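Local atomic coordinates of putative oxidoreductase (Staphylococcus aureus subsp. aureus, PDB entry 3IV4), a protein that probably acts as a thiol-disulfide oxidoreductase of the thioredoxin superfamily, related to the monothiol bacilliredoxin BrxC, although its function remains putative. Residues A[29-33]-A[80-84]. Residue numbers count along the deposited sequence, not the author numbering.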
loop_
_atom_site.group_PDB
_atom_site.type_symbol
_atom_site.label_atom_id
_atom_site.label_comp_id
_atom_site.label_asym_id
_atom_site.label_seq_id
_atom_site.Cartn_x
_atom_site.Cartn_y
_atom_site.Cartn_z
ATOM N N VAL A 29 -0.351 2.207 1.842
ATOM C CA VAL A 29 0.280 2.143 0.515
ATOM C C VAL A 29 0.746 0.705 0.272
ATOM O O VAL A 29 1.425 0.124 1.123
ATOM C CB VAL A 29 1.507 3.088 0.423
ATOM C CG1 VAL A 29 2.172 2.978 -0.954
ATOM C CG2 VAL A 29 1.087 4.539 0.701
ATOM N N LEU A 30 0.413 0.156 -0.894
ATOM C CA LEU A 30 0.786 -1.200 -1.251
ATOM C C LEU A 30 1.726 -1.219 -2.450
ATOM O O LEU A 30 1.383 -0.682 -3.497
ATOM C CB LEU A 30 -0.479 -1.985 -1.613
ATOM C CG LEU A 30 -0.285 -3.403 -2.130
ATOM C CD1 LEU A 30 0.217 -4.332 -1.029
ATOM C CD2 LEU A 30 -1.558 -3.934 -2.788
ATOM N N LYS A 31 2.875 -1.867 -2.297
ATOM C CA LYS A 31 3.708 -2.249 -3.428
ATOM C C LYS A 31 3.136 -3.530 -4.026
ATOM O O LYS A 31 3.024 -4.550 -3.330
ATOM C CB LYS A 31 5.153 -2.509 -2.991
ATOM C CG LYS A 31 5.902 -1.301 -2.497
ATOM C CD LYS A 31 7.383 -1.668 -2.355
ATOM C CE LYS A 31 8.233 -0.469 -1.938
ATOM N NZ LYS A 31 9.691 -0.846 -1.992
ATOM N N HIS A 32 2.814 -3.486 -5.314
ATOM C CA HIS A 32 2.147 -4.599 -5.996
ATOM C C HIS A 32 2.944 -5.043 -7.228
ATOM O O HIS A 32 3.463 -4.202 -7.960
ATOM C CB HIS A 32 0.727 -4.142 -6.378
ATOM C CG HIS A 32 -0.051 -5.127 -7.198
ATOM N ND1 HIS A 32 -0.302 -6.420 -6.784
ATOM C CD2 HIS A 32 -0.680 -4.987 -8.391
ATOM C CE1 HIS A 32 -1.038 -7.038 -7.695
ATOM N NE2 HIS A 32 -1.283 -6.188 -8.677
ATOM N N SER A 33 3.046 -6.356 -7.442
ATOM C CA SER A 33 3.628 -6.906 -8.681
ATOM C C SER A 33 2.516 -7.389 -9.601
ATOM O O SER A 33 1.557 -8.005 -9.139
ATOM C CB SER A 33 4.583 -8.064 -8.377
ATOM O OG SER A 33 5.765 -7.608 -7.745
ATOM N N HIS A 80 13.122 -3.591 0.110
ATOM C CA HIS A 80 12.045 -3.857 -0.810
ATOM C C HIS A 80 11.549 -5.308 -0.800
ATOM O O HIS A 80 12.345 -6.246 -0.838
ATOM C CB HIS A 80 12.483 -3.492 -2.222
ATOM C CG HIS A 80 11.498 -3.920 -3.251
ATOM N ND1 HIS A 80 10.319 -3.241 -3.453
ATOM C CD2 HIS A 80 11.469 -4.991 -4.081
ATOM C CE1 HIS A 80 9.619 -3.850 -4.393
ATOM N NE2 HIS A 80 10.291 -4.918 -4.786
ATOM N N GLU A 81 10.227 -5.482 -0.767
ATOM C CA GLU A 81 9.583 -6.771 -1.048
ATOM C C GLU A 81 8.389 -6.461 -1.913
ATOM O O GLU A 81 7.927 -5.318 -1.968
ATOM C CB GLU A 81 9.068 -7.470 0.218
ATOM C CG GLU A 81 10.109 -7.713 1.297
ATOM C CD GLU A 81 11.018 -8.892 1.017
ATOM O OE1 GLU A 81 10.812 -9.639 0.030
ATOM O OE2 GLU A 81 11.955 -9.068 1.821
ATOM N N SER A 82 7.858 -7.496 -2.557
ATOM C CA SER A 82 6.568 -7.367 -3.209
ATOM C C SER A 82 5.795 -8.677 -3.070
ATOM O O SER A 82 6.344 -9.756 -3.316
ATOM C CB SER A 82 6.720 -6.944 -4.661
ATOM O OG SER A 82 5.460 -6.571 -5.174
ATOM N N PRO A 83 4.529 -8.604 -2.639
ATOM C CA PRO A 83 3.793 -7.413 -2.243
ATOM C C PRO A 83 4.268 -6.926 -0.872
ATOM O O PRO A 83 4.728 -7.718 -0.060
ATOM C CB PRO A 83 2.355 -7.917 -2.156
ATOM C CG PRO A 83 2.486 -9.334 -1.743
ATOM C CD PRO A 83 3.728 -9.829 -2.444
ATOM N N GLN A 84 4.093 -5.638 -0.604
ATOM C CA GLN A 84 4.543 -5.058 0.658
ATOM C C GLN A 84 3.631 -3.906 0.988
ATOM O O GLN A 84 3.419 -3.028 0.157
ATOM C CB GLN A 84 5.986 -4.589 0.515
ATOM C CG GLN A 84 6.618 -4.118 1.806
ATOM C CD GLN A 84 8.112 -3.836 1.598
ATOM O OE1 GLN A 84 8.495 -3.139 0.648
ATOM N NE2 GLN A 84 8.956 -4.410 2.458
HETATM O O HOH W 1 10.402 -1.239 0.725
#
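Strand 26-32 and the first residue of strand 84-89 meet antiparallel, with Lys31 and Gln84 forming a hydrogen-bonded pair whose CA atoms are 5.0 Å apart: Lys31 N donates to Gln84 O at 2.8 Å, and Gln84 N to Lys31 O at 3.1 Å. Lys31 O also receives a CA-H...O contact from Pro83 CA at 3.2 Å. The peptide bond preceding Pro83 is cis, and this cis-proline, leading into the strand antiparallel to the central one, is a hallmark of the thioredoxin fold. Pro83 CB packs 4.3 Å from Leu30 CD1, on the side covered by helix 37-53. Beyond the paired residues, Ser33 OG and Ser82 OG hydrogen-bond at 2.8 Å. The extended Lys31 side chain runs alongside Gln84, with Lys31 CD 3.5 Å from Gln84 OE1, and its NZ donates to His80 ND1 at 2.9 Å and to Ser69 O of helix 66-76. Water 1 links Lys31 NZ to Gln84 OE1, while Gln84 NE2 hydrogen-bonds to Lys79 O.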